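Local structure of P91 (Metagenome, 4ZI5) at residues A[21-26]-A[104-109]; A[47-52]-A[73-78]; A[148-153]-A[168-173]. The protein hydrolyses phosphotriesters as a promiscuous activity and is an alpha/beta hydrolase of the dienelactone hydrolase family. All coordinates share one frame; numbering follows the deposited sequence.

Interaction 1: residues A[21-26]-A[104-109]; sequences YTDGAT and RRRAQA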
loop_
_atom_site.group_PDB
_atom_site.type_symbol
_atom_site.label_atom_id
_atom_site.label_comp_id
_atom_site.label_asym_id
_atom_site.label_seq_id
_atom_site.Cartn_x
_atom_site.Cartn_y
_atom_site.Cartn_z
ATOM N N TYR A 21 7.878 -27.626 -19.765
ATOM C CA TYR A 21 8.461 -28.166 -18.550
ATOM C C TYR A 21 7.531 -29.219 -17.975
ATOM O O TYR A 21 6.395 -29.349 -18.427
ATOM C CB TYR A 21 8.787 -27.035 -17.544
ATOM C CG TYR A 21 7.611 -26.202 -17.025
ATOM C CD1 TYR A 21 7.081 -25.158 -17.756
ATOM C CD2 TYR A 21 7.066 -26.456 -15.771
ATOM C CE1 TYR A 21 6.016 -24.395 -17.268
ATOM C CE2 TYR A 21 6.017 -25.714 -15.283
ATOM C CZ TYR A 21 5.491 -24.676 -16.024
ATOM O OH TYR A 21 4.474 -23.917 -15.501
ATOM N N THR A 22 8.009 -29.984 -16.993
ATOM C CA THR A 22 7.228 -31.085 -16.432
ATOM C C THR A 22 7.165 -31.025 -14.907
ATOM O O THR A 22 8.050 -30.491 -14.246
ATOM C CB THR A 22 7.839 -32.435 -16.812
ATOM O OG1 THR A 22 9.180 -32.460 -16.321
ATOM C CG2 THR A 22 7.871 -32.650 -18.299
ATOM N N ASP A 23 6.090 -31.563 -14.369
ATOM C CA ASP A 23 5.975 -31.849 -12.957
ATOM C C ASP A 23 5.537 -33.310 -12.892
ATOM O O ASP A 23 4.375 -33.609 -13.114
ATOM C CB ASP A 23 4.956 -30.953 -12.280
ATOM C CG ASP A 23 4.670 -31.372 -10.843
ATOM O OD1 ASP A 23 5.537 -32.048 -10.238
ATOM O OD2 ASP A 23 3.585 -31.014 -10.317
ATOM N N GLY A 24 6.486 -34.209 -12.651
ATOM C CA GLY A 24 6.198 -35.659 -12.717
ATOM C C GLY A 24 5.673 -36.034 -14.098
ATOM O O GLY A 24 6.309 -35.735 -15.105
ATOM N N ALA A 25 4.481 -36.630 -14.153
ATOM C CA ALA A 25 3.868 -37.027 -15.423
ATOM C C ALA A 25 3.139 -35.893 -16.149
ATOM O O ALA A 25 2.663 -36.088 -17.252
ATOM C CB ALA A 25 2.903 -38.196 -15.199
ATOM N N THR A 26 3.003 -34.724 -15.527
ATOM C CA THR A 26 2.238 -33.634 -16.137
ATOM C C THR A 26 3.163 -32.757 -16.954
ATOM O O THR A 26 4.180 -32.296 -16.440
ATOM C CB THR A 26 1.518 -32.818 -15.060
ATOM O OG1 THR A 26 0.597 -33.681 -14.394
ATOM C CG2 THR A 26 0.758 -31.634 -15.666
ATOM N N ARG A 104 2.174 -27.292 -4.340
ATOM C CA ARG A 104 3.504 -26.715 -4.185
ATOM C C ARG A 104 4.526 -27.230 -5.186
ATOM O O ARG A 104 5.301 -26.447 -5.716
ATOM C CB ARG A 104 3.994 -26.885 -2.751
ATOM C CG ARG A 104 3.206 -26.009 -1.787
ATOM C CD ARG A 104 3.338 -26.417 -0.310
ATOM N NE ARG A 104 2.488 -25.604 0.579
ATOM C CZ ARG A 104 2.706 -25.372 1.884
ATOM N NH1 ARG A 104 3.772 -25.885 2.515
ATOM N NH2 ARG A 104 1.856 -24.609 2.582
ATOM N N ARG A 105 4.486 -28.522 -5.496
ATOM C CA ARG A 105 5.392 -29.080 -6.497
ATOM C C ARG A 105 5.107 -28.510 -7.867
ATOM O O ARG A 105 6.029 -28.230 -8.617
ATOM C CB ARG A 105 5.291 -30.612 -6.590
ATOM C CG ARG A 105 5.866 -31.374 -5.425
ATOM C CD ARG A 105 6.004 -32.858 -5.788
ATOM N NE ARG A 105 4.712 -33.526 -5.989
ATOM C CZ ARG A 105 3.926 -33.989 -5.013
ATOM N NH1 ARG A 105 4.243 -33.824 -3.735
ATOM N NH2 ARG A 105 2.783 -34.588 -5.319
ATOM N N ARG A 106 3.834 -28.337 -8.186
ATOM C CA ARG A 106 3.427 -27.774 -9.454
ATOM C C ARG A 106 3.894 -26.326 -9.605
ATOM O O ARG A 106 4.360 -25.918 -10.686
ATOM C CB ARG A 106 1.907 -27.912 -9.636
ATOM C CG ARG A 106 1.374 -27.582 -11.027
ATOM C CD ARG A 106 1.893 -28.483 -12.114
ATOM N NE ARG A 106 1.566 -29.882 -11.851
ATOM C CZ ARG A 106 0.383 -30.470 -12.083
ATOM N NH1 ARG A 106 -0.649 -29.800 -12.566
ATOM N NH2 ARG A 106 0.238 -31.765 -11.798
ATOM N N ALA A 107 3.796 -25.555 -8.525
ATOM C CA ALA A 107 4.350 -24.193 -8.475
ATOM C C ALA A 107 5.889 -24.150 -8.589
ATOM O O ALA A 107 6.447 -23.358 -9.360
ATOM C CB ALA A 107 3.900 -23.488 -7.209
ATOM N N GLN A 108 6.573 -24.998 -7.824
ATOM C CA GLN A 108 8.028 -25.107 -7.919
ATOM C C GLN A 108 8.518 -25.440 -9.345
ATOM O O GLN A 108 9.559 -24.920 -9.789
ATOM C CB GLN A 108 8.552 -26.128 -6.923
ATOM C CG GLN A 108 10.075 -26.242 -6.884
ATOM C CD GLN A 108 10.756 -25.001 -6.378
ATOM O OE1 GLN A 108 10.396 -24.472 -5.320
ATOM N NE2 GLN A 108 11.760 -24.521 -7.112
ATOM N N ALA A 109 7.761 -26.275 -10.066
ATOM C CA ALA A 109 8.122 -26.625 -11.446
ATOM C C ALA A 109 8.144 -25.372 -12.329
ATOM O O ALA A 109 9.065 -25.217 -13.135
ATOM C CB ALA A 109 7.194 -27.687 -12.029
HETATM O O HOH W 1 3.288 -24.929 -13.281
HETATM O O HOH W 2 2.186 -33.860 -11.163
HETATM O O HOH W 3 2.543 -32.432 -8.211
#
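Asp-23 and Arg-106 form a salt bridge between the end of a strand and a helix. NE of Arg-106 donates to OD2 of Asp-23 over 2.8 Å, with an angle of 159° at the hydrogen. The acceptor lies close to the guanidinium plane and uses its anti lone pair. The carboxylate plane is turned 68° from the guanidinium. Bends at chi2 and chi3 curl the Arg-106 chain, which brings NE to the strand. NH1 of Arg-106 is hydrogen-bonded to the backbone O of Met-77. Arg-105 is a more distant charge, its NE 4.6 Å from Asp-23 OD1. The two arginines would probably stabilise the charged form of Asp-23.

Water extends this polar network. Water 2 accepts from Arg-106 NH2 at 2.9 Å and lies beside the backbone O of Asp-23. Water 3 is 2.7 Å from Asp-23 OD2. Water 1 lies in the plane of the Tyr-21 ring and links its OH to the backbone O of Arg-106, to which it donates. The same hydroxyl is hydrogen-bonded to the backbone N of Asp-76.

The remaining contacts are packing. CG2 of Thr-26 sits over the centre of the Arg-106 guanidinium, 3.7 Å above its plane. CB of Ala-109 meets CD2 of Tyr-21 at 3.9 Å and also touches Asp-23 CB.

Asp-23 to Thr-26 is a type II' turn, with Gly-24 at positive phi. It joins strands 15-23 and 26-34 as a beta hairpin at the surface. The segment of strand 21-23 runs nearly antiparallel to helix segment 104-109, at 163°, with the axes 8.0 Å apart at their closest. Ala-107 points away from the hairpin and packs on helix 132-142. Arg-104 makes salt bridges to Glu-139 of that helix and to Asp-164.

Interaction 2: residues A[47-52]-A[73-78]; sequences VFPEAF and LAADMH
His-78 reaches across to Ala-51 with the tip of its ring. His-78 NE2 donates to the backbone O of Ala-51 over 2.7 Å, at 160°, and the acceptor lies nearly in the ring plane. CG of His-78 is anti to its carbonyl carbon (chi1 -58°), which turns the ring toward the 47-52 segment. On the other ring nitrogen, ND1 is hydrogen-bonded to Tyr-96 OH. Two polar partners thus fix the rotation of the ring, and Phe-84 packs against it. An alanine here would probably leave Ala-51 O and Tyr-96 OH without this partner and open a gap beside Phe-84.

Phe-48 and Met-77 make a Met-aromatic contact. Met-77 SD lies 3.8 Å from Phe-48 CE1 and approaches the ring obliquely. The Met-77 chain is bent at chi2 and chi3, and this fold carries the sulfur to the ring. CB of Ala-75 touches the same part of the ring, 3.8 Å from Phe-48 CD1. Pro-49 lays CG 3.4 Å from the backbone O of Ala-75. That buried oxygen has no hydrogen-bond partner in the model.

The backbones pair where the strands end. Val-47 N bonds to Leu-73 O at 2.8 Å, and Ala-75 N to Val-47 O at 2.9 Å. Beyond this the backbones diverge, and the contact passes to side chains.

Strand 42-48, helix 56-67 and strand 71-74 form a beta-alpha-beta unit. Glu-50, just past the first strand, touches Cys-131, the middle residue of a GxCxG sequence consistent with the nucleophile elbow of alpha/beta hydrolases.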
loop_
_atom_site.group_PDB
_atom_site.type_symbol
_atom_site.label_atom_id
_atom_site.label_comp_id
_atom_site.label_asym_id
_atom_site.label_seq_id
_atom_site.Cartn_x
_atom_site.Cartn_y
_atom_site.Cartn_z
ATOM N N VAL A 47 4.634 -15.686 -13.111
ATOM C CA VAL A 47 3.295 -15.117 -13.060
ATOM C C VAL A 47 2.336 -16.280 -12.961
ATOM O O VAL A 47 2.227 -17.044 -13.918
ATOM C CB VAL A 47 2.962 -14.283 -14.295
ATOM C CG1 VAL A 47 1.536 -13.726 -14.210
ATOM C CG2 VAL A 47 4.002 -13.161 -14.495
ATOM N N PHE A 48 1.664 -16.423 -11.817
ATOM C CA PHE A 48 0.673 -17.466 -11.623
ATOM C C PHE A 48 -0.731 -16.965 -11.984
ATOM O O PHE A 48 -1.210 -15.994 -11.406
ATOM C CB PHE A 48 0.706 -18.015 -10.199
ATOM C CG PHE A 48 1.947 -18.813 -9.883
ATOM C CD1 PHE A 48 2.167 -20.046 -10.475
ATOM C CD2 PHE A 48 2.938 -18.307 -9.047
ATOM C CE1 PHE A 48 3.335 -20.772 -10.229
ATOM C CE2 PHE A 48 4.086 -19.039 -8.780
ATOM C CZ PHE A 48 4.282 -20.279 -9.395
ATOM N N PRO A 49 -1.394 -17.616 -12.955
ATOM C CA PRO A 49 -2.705 -17.122 -13.363
ATOM C C PRO A 49 -3.837 -17.411 -12.393
ATOM O O PRO A 49 -3.660 -18.086 -11.382
ATOM C CB PRO A 49 -2.981 -17.833 -14.702
ATOM C CG PRO A 49 -1.797 -18.668 -14.988
ATOM C CD PRO A 49 -0.920 -18.730 -13.810
ATOM N N GLU A 50 -5.008 -16.874 -12.728
ATOM C CA GLU A 50 -6.221 -17.246 -12.032
ATOM C C GLU A 50 -6.531 -18.715 -12.278
ATOM O O GLU A 50 -5.886 -19.388 -13.135
ATOM C CB GLU A 50 -7.384 -16.372 -12.503
ATOM C CG GLU A 50 -7.230 -14.901 -12.160
ATOM C CD GLU A 50 -8.545 -14.163 -12.235
ATOM O OE1 GLU A 50 -9.178 -14.226 -13.298
ATOM O OE2 GLU A 50 -8.971 -13.548 -11.235
ATOM N N ALA A 51 -7.501 -19.215 -11.515
ATOM C CA ALA A 51 -7.942 -20.614 -11.587
ATOM C C ALA A 51 -8.312 -21.102 -12.980
ATOM O O ALA A 51 -8.135 -22.290 -13.284
ATOM C CB ALA A 51 -9.114 -20.839 -10.631
ATOM N N PHE A 52 -8.790 -20.192 -13.828
ATOM C CA PHE A 52 -9.175 -20.556 -15.196
ATOM C C PHE A 52 -8.006 -21.216 -15.913
ATOM O O PHE A 52 -8.199 -22.166 -16.698
ATOM C CB PHE A 52 -9.650 -19.337 -16.001
ATOM C CG PHE A 52 -10.725 -18.559 -15.317
ATOM C CD1 PHE A 52 -11.995 -19.117 -15.150
ATOM C CD2 PHE A 52 -10.464 -17.278 -14.795
ATOM C CE1 PHE A 52 -12.984 -18.414 -14.486
ATOM C CE2 PHE A 52 -11.453 -16.575 -14.119
ATOM C CZ PHE A 52 -12.716 -17.148 -13.966
ATOM N N LEU A 73 7.865 -15.483 -16.656
ATOM C CA LEU A 73 7.211 -16.694 -17.122
ATOM C C LEU A 73 5.776 -16.772 -16.644
ATOM O O LEU A 73 5.520 -16.887 -15.450
ATOM C CB LEU A 73 7.930 -17.938 -16.609
ATOM C CG LEU A 73 7.325 -19.265 -17.085
ATOM C CD1 LEU A 73 7.637 -19.516 -18.562
ATOM C CD2 LEU A 73 7.846 -20.411 -16.253
ATOM N N ALA A 74 4.860 -16.717 -17.592
ATOM C CA ALA A 74 3.447 -16.999 -17.330
ATOM C C ALA A 74 3.298 -18.505 -17.211
ATOM O O ALA A 74 3.550 -19.241 -18.180
ATOM C CB ALA A 74 2.591 -16.418 -18.429
ATOM N N ALA A 75 2.982 -18.945 -15.986
ATOM C CA ALA A 75 3.016 -20.341 -15.614
ATOM C C ALA A 75 1.781 -21.105 -16.117
ATOM O O ALA A 75 0.692 -20.545 -16.223
ATOM C CB ALA A 75 3.130 -20.479 -14.112
ATOM N N ASP A 76 1.985 -22.381 -16.422
ATOM C CA ASP A 76 0.901 -23.316 -16.699
ATOM C C ASP A 76 0.770 -24.243 -15.499
ATOM O O ASP A 76 1.538 -25.225 -15.386
ATOM C CB ASP A 76 1.220 -24.098 -17.968
ATOM C CG ASP A 76 0.182 -25.195 -18.285
ATOM O OD1 ASP A 76 -0.913 -25.185 -17.680
ATOM O OD2 ASP A 76 0.502 -26.113 -19.086
ATOM N N MET A 77 -0.179 -23.966 -14.605
ATOM C CA MET A 77 -0.397 -24.856 -13.443
ATOM C C MET A 77 -1.135 -26.138 -13.811
ATOM O O MET A 77 -0.798 -27.203 -13.306
ATOM C CB MET A 77 -1.137 -24.163 -12.297
ATOM C CG MET A 77 -0.319 -23.117 -11.590
ATOM S SD MET A 77 1.059 -23.761 -10.644
ATOM C CE MET A 77 0.201 -24.432 -9.224
ATOM N N HIS A 78 -2.125 -26.034 -14.698
ATOM C CA HIS A 78 -2.994 -27.154 -15.006
ATOM C C HIS A 78 -2.344 -28.220 -15.861
ATOM O O HIS A 78 -2.677 -29.399 -15.720
ATOM C CB HIS A 78 -4.278 -26.653 -15.652
ATOM C CG HIS A 78 -5.032 -25.687 -14.800
ATOM N ND1 HIS A 78 -5.005 -25.726 -13.421
ATOM C CD2 HIS A 78 -5.843 -24.663 -15.130
ATOM C CE1 HIS A 78 -5.755 -24.754 -12.943
ATOM N NE2 HIS A 78 -6.281 -24.100 -13.959
#

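Interaction 3: residues A[148-153]-A[168-173]; sequences TAIVTF and IQSSVL
The backbone O of Ser-171 accepts two hydrogen bonds from opposite faces of its carbonyl plane. Ile-150 N donates to Ser-171 O from the neighbouring strand at 2.9 Å. Ser-170 OG donates to Ser-171 O from within its own segment at 3.1 Å, well above the plane. OG stands between the backbone N and the carbonyl carbon (chi1 63°), which sets it over this oxygen.

The two strands are parallel neighbours in the central sheet of the alpha/beta hydrolase fold. Their segment axes are 12° apart. Three more backbone bonds complete the ladder: Ser-171 N to Thr-148 O, Leu-173 N to Ile-150 O, and Thr-152 N to Leu-173 O. The oxygen of Leu-173 also receives a CA-H...O contact from Val-151 CA, at 3.2 Å.

Each sheet face has its own packing. Ile-150 and Val-172 share one face, with CG1 of Ile-150 4.0 Å from CG2 of Val-172. Ile-150 also rests on Cys-137 and Ala-141 of helix 132-142. Ala-149, Val-151 and Leu-173 point to the other face, where Val-151 meets Met-241 of helix 231-248. There Val-151 and Leu-173 run alongside each other in the same direction, with Val-151 CG1 3.9 Å from Leu-173 CD2.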
loop_
_atom_site.group_PDB
_atom_site.type_symbol
_atom_site.label_atom_id
_atom_site.label_comp_id
_atom_site.label_asym_id
_atom_site.label_seq_id
_atom_site.Cartn_x
_atom_site.Cartn_y
_atom_site.Cartn_z
ATOM N N THR A 148 12.913 -13.586 -3.729
ATOM C CA THR A 148 13.097 -12.236 -3.188
ATOM C C THR A 148 11.780 -11.586 -2.722
ATOM O O THR A 148 11.729 -10.917 -1.687
ATOM C CB THR A 148 13.820 -11.371 -4.221
ATOM O OG1 THR A 148 15.124 -11.907 -4.415
ATOM C CG2 THR A 148 13.953 -9.919 -3.745
ATOM N N ALA A 149 10.716 -11.814 -3.479
ATOM C CA ALA A 149 9.444 -11.193 -3.199
ATOM C C ALA A 149 8.339 -12.029 -3.809
ATOM O O ALA A 149 8.536 -12.692 -4.839
ATOM C CB ALA A 149 9.393 -9.790 -3.816
ATOM N N ILE A 150 7.206 -12.046 -3.123
ATOM C CA ILE A 150 5.934 -12.408 -3.750
ATOM C C ILE A 150 4.957 -11.252 -3.635
ATOM O O ILE A 150 4.990 -10.484 -2.661
ATOM C CB ILE A 150 5.286 -13.724 -3.224
ATOM C CG1 ILE A 150 4.867 -13.614 -1.750
ATOM C CG2 ILE A 150 6.228 -14.905 -3.454
ATOM C CD1 ILE A 150 3.970 -14.721 -1.269
ATOM N N VAL A 151 4.079 -11.154 -4.635
ATOM C CA VAL A 151 2.995 -10.178 -4.639
ATOM C C VAL A 151 1.715 -10.888 -5.075
ATOM O O VAL A 151 1.669 -11.522 -6.139
ATOM C CB VAL A 151 3.245 -8.989 -5.600
ATOM C CG1 VAL A 151 2.119 -7.976 -5.454
ATOM C CG2 VAL A 151 4.600 -8.332 -5.312
ATOM N N THR A 152 0.696 -10.840 -4.233
ATOM C CA THR A 152 -0.590 -11.457 -4.528
ATOM C C THR A 152 -1.590 -10.349 -4.885
ATOM O O THR A 152 -1.581 -9.262 -4.296
ATOM C CB THR A 152 -1.090 -12.337 -3.362
ATOM O OG1 THR A 152 -1.449 -11.538 -2.240
ATOM C CG2 THR A 152 0.030 -13.281 -2.941
ATOM N N PHE A 153 -2.415 -10.628 -5.887
ATOM C CA PHE A 153 -3.471 -9.737 -6.302
ATOM C C PHE A 153 -4.780 -10.481 -6.137
ATOM O O PHE A 153 -4.972 -11.496 -6.796
ATOM C CB PHE A 153 -3.326 -9.355 -7.770
ATOM C CG PHE A 153 -2.083 -8.604 -8.080
ATOM C CD1 PHE A 153 -0.911 -9.272 -8.412
ATOM C CD2 PHE A 153 -2.060 -7.206 -8.003
ATOM C CE1 PHE A 153 0.249 -8.571 -8.712
ATOM C CE2 PHE A 153 -0.896 -6.513 -8.297
ATOM C CZ PHE A 153 0.261 -7.198 -8.646
ATOM N N ILE A 168 9.117 -18.817 5.140
ATOM C CA ILE A 168 9.095 -17.813 4.082
ATOM C C ILE A 168 10.380 -17.001 4.106
ATOM O O ILE A 168 10.731 -16.435 5.147
ATOM C CB ILE A 168 7.894 -16.853 4.215
ATOM C CG1 ILE A 168 6.612 -17.625 3.936
ATOM C CG2 ILE A 168 8.011 -15.702 3.221
ATOM C CD1 ILE A 168 5.346 -16.903 4.384
ATOM N N GLN A 169 11.108 -16.955 2.988
ATOM C CA GLN A 169 12.308 -16.091 2.912
ATOM C C GLN A 169 12.069 -14.823 2.060
ATOM O O GLN A 169 12.900 -13.932 2.078
ATOM C CB GLN A 169 13.609 -16.844 2.562
ATOM C CG GLN A 169 13.735 -17.559 1.244
ATOM C CD GLN A 169 15.066 -18.320 1.130
ATOM O OE1 GLN A 169 16.054 -17.819 0.566
ATOM N NE2 GLN A 169 15.091 -19.538 1.658
ATOM N N SER A 170 10.926 -14.712 1.381
ATOM C CA SER A 170 10.663 -13.575 0.524
ATOM C C SER A 170 10.007 -12.451 1.285
ATOM O O SER A 170 9.336 -12.670 2.296
ATOM C CB SER A 170 9.697 -13.970 -0.599
ATOM O OG SER A 170 8.415 -14.367 -0.104
ATOM N N SER A 171 10.172 -11.239 0.764
ATOM C CA SER A 171 9.257 -10.142 1.074
ATOM C C SER A 171 7.873 -10.562 0.605
ATOM O O SER A 171 7.732 -11.357 -0.352
ATOM C CB SER A 171 9.664 -8.885 0.322
ATOM O OG SER A 171 9.023 -7.735 0.829
ATOM N N VAL A 172 6.845 -10.048 1.270
ATOM C CA VAL A 172 5.446 -10.371 0.917
ATOM C C VAL A 172 4.664 -9.058 0.806
ATOM O O VAL A 172 4.633 -8.279 1.741
ATOM C CB VAL A 172 4.782 -11.308 1.953
ATOM C CG1 VAL A 172 3.360 -11.601 1.559
ATOM C CG2 VAL A 172 5.533 -12.627 2.075
ATOM N N LEU A 173 4.015 -8.853 -0.346
ATOM C CA LEU A 173 3.015 -7.800 -0.515
ATOM C C LEU A 173 1.689 -8.445 -0.943
ATOM O O LEU A 173 1.613 -9.129 -1.975
ATOM C CB LEU A 173 3.483 -6.781 -1.564
ATOM C CG LEU A 173 2.446 -5.760 -2.075
ATOM C CD1 LEU A 173 1.909 -4.858 -0.988
ATOM C CD2 LEU A 173 3.028 -4.901 -3.178
#

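In the fold
From the N terminus, strand 15-23 leads into the turn at 21-26, and interaction 1 closes when helix 100-115 packs against it. Interaction 2 opens and closes within that span. It joins strand 42-48 to strand 71-74 across one helix. The two contacts touch directly, through hydrogen bonds from the hairpin and the helix to the segment that follows strand 71-74. The hairpin, the helix and the strand ends therefore meet in one region. Interaction 3 follows in series. It closes a short loop between strands 149-153 and 171-177, with its centre about 17 Å from that of interaction 2. No contacts cross along the chain, and all three reach the same mixed sheet.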